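Local coordinates for protein putative phosphatase (Clostridium difficile, PDB 3SD7) that probably acts as a phosphatase of the haloacid dehalogenase-like hydrolase family, hydrolysing phosphate esters, at residues Y29-F34 with I128-T133. Sequence-based numbering, arbitrary orientation.
Sequences YEIVLF and ILLVAT
Glu30 starts the pairing with its carbonyl O, which accepts the N-H of Ile128 at 3.0 Å. Ile31, next along, bonds through its backbone to Lys186 and Ile188 on its other side, but its CA lies 3.3 Å from Ile128 O, a CA-H...O contact. Its chi1 of -60° leaves CG2 anti to the backbone N, pointing forward along the strand, where it meets Leu130 CD1 at 3.7 Å, the two side chains crossing at a slant. Val32 bonds twice: its N reaches Ile128 O at 2.8 Å, and its O takes the N-H of Leu130. On the opposite face from Ile31, Val32 CB rests against Leu129 CD2. Leu33 returns to the Ile31 face and lies alongside Leu130, pointing the same way, with CG 4.0 Å from Leu130 CD1; the methyl CD2 of Leu33 touches Ala132 CB. Phe34 closes the run: its N donates to Leu130 O at 2.8 Å, and that same oxygen sits in plane at the edge of its ring. Phe34 O then accepts from Ala132 N. Strand 31-34 runs into a probable HAD-type DxDx(T/V) motif at Asp35, Asp37 and Thr39; Asp37 binds the sodium ion and Thr133 OG1 hydrogen-bonds Asp35 OD1, so both strands bring their C-terminal ends to this site. In the parallel Rossmann-like sheet, 187-191 flanks 31-34 and 155-159 flanks 128-133, with helix 168-179 over Leu33 and Leu130 and helix 115-124 over Phe34 and Leu129.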
ATOM      1  N   TYR A  29     -14.101 -15.635  -6.633  1.00 43.28           N
ATOM      2  CA  TYR A  29     -14.138 -14.190  -6.420  1.00 39.51           C
ATOM      3  C   TYR A  29     -14.173 -13.418  -7.740  1.00 38.09           C
ATOM      4  O   TYR A  29     -13.353 -13.642  -8.617  1.00 41.62           O
ATOM      5  CB  TYR A  29     -12.942 -13.753  -5.609  1.00 35.96           C
ATOM      6  CG  TYR A  29     -12.853 -14.438  -4.274  1.00 35.39           C
ATOM      7  CD1 TYR A  29     -13.630 -14.021  -3.211  1.00 32.60           C
ATOM      8  CD2 TYR A  29     -11.988 -15.505  -4.076  1.00 35.40           C
ATOM      9  CE1 TYR A  29     -13.555 -14.645  -1.982  1.00 34.73           C
ATOM     10  CE2 TYR A  29     -11.901 -16.138  -2.844  1.00 37.00           C
ATOM     11  CZ  TYR A  29     -12.686 -15.709  -1.807  1.00 31.47           C
ATOM     12  OH  TYR A  29     -12.617 -16.326  -0.594  1.00 36.06           O
ATOM     13  N   GLU A  30     -15.082 -12.469  -7.848  1.00 34.07           N
ATOM     14  CA  GLU A  30     -15.246 -11.697  -9.081  1.00 34.00           C
ATOM     15  C   GLU A  30     -14.672 -10.274  -9.001  1.00 30.99           C
ATOM     16  O   GLU A  30     -14.425  -9.649 -10.030  1.00 28.04           O
ATOM     17  CB  GLU A  30     -16.715 -11.634  -9.438  1.00 38.20           C
ATOM     18  CG  GLU A  30     -17.319 -13.002  -9.658  1.00 44.41           C
ATOM     19  CD  GLU A  30     -18.828 -12.971  -9.859  1.00 55.18           C
ATOM     20  OE1 GLU A  30     -19.399 -11.870 -10.056  1.00 57.85           O
ATOM     21  OE2 GLU A  30     -19.441 -14.061  -9.817  1.00 62.19           O
ATOM     22  N   ILE A  31     -14.537  -9.763  -7.779  1.00 27.27           N
ATOM     23  CA  ILE A  31     -14.011  -8.424  -7.522  1.00 25.94           C
ATOM     24  C   ILE A  31     -12.828  -8.591  -6.562  1.00 24.20           C
ATOM     25  O   ILE A  31     -13.000  -9.127  -5.459  1.00 23.98           O
ATOM     26  CB  ILE A  31     -15.104  -7.472  -6.912  1.00 28.53           C
ATOM     27  CG1 ILE A  31     -16.305  -7.335  -7.879  1.00 29.15           C
ATOM     28  CG2 ILE A  31     -14.477  -6.112  -6.525  1.00 26.94           C
ATOM     29  CD1 ILE A  31     -17.423  -6.392  -7.379  1.00 33.67           C
ATOM     30  N   VAL A  32     -11.641  -8.115  -6.946  1.00 22.14           N
ATOM     31  CA  VAL A  32     -10.440  -8.270  -6.130  1.00 19.74           C
ATOM     32  C   VAL A  32      -9.859  -6.894  -5.874  1.00 20.59           C
ATOM     33  O   VAL A  32      -9.571  -6.139  -6.821  1.00 21.33           O
ATOM     34  CB  VAL A  32      -9.381  -9.113  -6.817  1.00 21.18           C
ATOM     35  CG1 VAL A  32      -8.184  -9.376  -5.871  1.00 21.40           C
ATOM     36  CG2 VAL A  32      -9.985 -10.450  -7.343  1.00 22.41           C
ATOM     37  N   LEU A  33      -9.755  -6.550  -4.603  1.00 19.75           N
ATOM     38  CA  LEU A  33      -9.184  -5.289  -4.193  1.00 18.84           C
ATOM     39  C   LEU A  33      -7.753  -5.522  -3.734  1.00 18.93           C
ATOM     40  O   LEU A  33      -7.458  -6.525  -3.081  1.00 20.33           O
ATOM     41  CB  LEU A  33      -9.954  -4.668  -3.043  1.00 19.91           C
ATOM     42  CG  LEU A  33     -11.337  -4.130  -3.309  1.00 22.99           C
ATOM     43  CD1 LEU A  33     -12.332  -5.231  -3.572  1.00 30.00           C
ATOM     44  CD2 LEU A  33     -11.779  -3.250  -2.122  1.00 27.37           C
ATOM     45  N   PHE A  34      -6.882  -4.582  -4.069  1.00 17.22           N
ATOM     46  CA  PHE A  34      -5.505  -4.613  -3.662  1.00 15.78           C
ATOM     47  C   PHE A  34      -5.069  -3.332  -2.949  1.00 17.18           C
ATOM     48  O   PHE A  34      -5.418  -2.248  -3.373  1.00 17.54           O
ATOM     49  CB  PHE A  34      -4.557  -4.750  -4.869  1.00 18.59           C
ATOM     50  CG  PHE A  34      -4.644  -6.044  -5.593  1.00 18.91           C
ATOM     51  CD1 PHE A  34      -3.718  -7.060  -5.324  1.00 19.92           C
ATOM     52  CD2 PHE A  34      -5.584  -6.240  -6.606  1.00 19.97           C
ATOM     53  CE1 PHE A  34      -3.768  -8.243  -6.006  1.00 24.61           C
ATOM     54  CE2 PHE A  34      -5.616  -7.465  -7.299  1.00 20.99           C
ATOM     55  CZ  PHE A  34      -4.717  -8.441  -6.990  1.00 23.54           C
ATOM     56  N   ILE A 128     -12.811  -8.017 -11.895  1.00 24.85           N
ATOM     57  CA  ILE A 128     -12.745  -6.586 -11.689  1.00 22.17           C
ATOM     58  C   ILE A 128     -11.691  -6.375 -10.596  1.00 19.82           C
ATOM     59  O   ILE A 128     -11.785  -6.960  -9.496  1.00 22.55           O
ATOM     60  CB  ILE A 128     -14.095  -6.042 -11.214  1.00 23.32           C
ATOM     61  CG1 ILE A 128     -15.113  -6.177 -12.343  1.00 29.26           C
ATOM     62  CG2 ILE A 128     -13.940  -4.560 -10.829  1.00 24.30           C
ATOM     63  CD1 ILE A 128     -16.541  -5.922 -11.906  1.00 36.95           C
ATOM     64  N   LEU A 129     -10.686  -5.568 -10.928  1.00 20.08           N
ATOM     65  CA  LEU A 129      -9.564  -5.306 -10.038  1.00 20.06           C
ATOM     66  C   LEU A 129      -9.645  -3.846  -9.589  1.00 19.35           C
ATOM     67  O   LEU A 129      -9.866  -2.918 -10.402  1.00 19.10           O
ATOM     68  CB  LEU A 129      -8.254  -5.565 -10.757  1.00 19.65           C
ATOM     69  CG  LEU A 129      -8.134  -6.923 -11.458  1.00 21.76           C
ATOM     70  CD1 LEU A 129      -6.735  -7.077 -12.084  1.00 22.45           C
ATOM     71  CD2 LEU A 129      -8.420  -8.066 -10.484  1.00 21.04           C
ATOM     72  N   LEU A 130      -9.485  -3.653  -8.294  1.00 19.26           N
ATOM     73  CA  LEU A 130      -9.552  -2.324  -7.706  1.00 17.81           C
ATOM     74  C   LEU A 130      -8.367  -2.095  -6.789  1.00 17.92           C
ATOM     75  O   LEU A 130      -7.823  -3.040  -6.218  1.00 18.06           O
ATOM     76  CB  LEU A 130     -10.824  -2.221  -6.867  1.00 18.76           C
ATOM     77  CG  LEU A 130     -12.178  -2.581  -7.507  1.00 19.15           C
ATOM     78  CD1 LEU A 130     -13.321  -2.591  -6.450  1.00 22.93           C
ATOM     79  CD2 LEU A 130     -12.493  -1.655  -8.661  1.00 18.85           C
ATOM     80  N   VAL A 131      -7.991  -0.834  -6.596  1.00 17.67           N
ATOM     81  CA  VAL A 131      -6.994  -0.474  -5.591  1.00 17.64           C
ATOM     82  C   VAL A 131      -7.682   0.304  -4.486  1.00 19.38           C
ATOM     83  O   VAL A 131      -8.451   1.226  -4.776  1.00 19.75           O
ATOM     84  CB  VAL A 131      -5.820   0.349  -6.170  1.00 18.84           C
ATOM     85  CG1 VAL A 131      -4.915   0.908  -5.059  1.00 20.44           C
ATOM     86  CG2 VAL A 131      -4.998  -0.513  -7.133  1.00 19.54           C
ATOM     87  N   ALA A 132      -7.458  -0.124  -3.243  1.00 18.41           N
ATOM     88  CA  ALA A 132      -7.958   0.556  -2.056  1.00 20.77           C
ATOM     89  C   ALA A 132      -6.758   0.704  -1.129  1.00 21.36           C
ATOM     90  O   ALA A 132      -6.254  -0.271  -0.583  1.00 20.88           O
ATOM     91  CB  ALA A 132      -9.107  -0.250  -1.391  1.00 22.40           C
ATOM     92  N   THR A 133      -6.306   1.937  -0.959  1.00 21.56           N
ATOM     93  CA  THR A 133      -5.082   2.225  -0.236  1.00 22.40           C
ATOM     94  C   THR A 133      -5.199   3.487   0.610  1.00 24.71           C
ATOM     95  O   THR A 133      -6.073   4.334   0.366  1.00 22.56           O
ATOM     96  CB  THR A 133      -3.928   2.372  -1.250  1.00 22.91           C
ATOM     97  OG1 THR A 133      -2.681   2.603  -0.582  1.00 25.45           O
ATOM     98  CG2 THR A 133      -4.186   3.520  -2.262  1.00 23.40           C
TER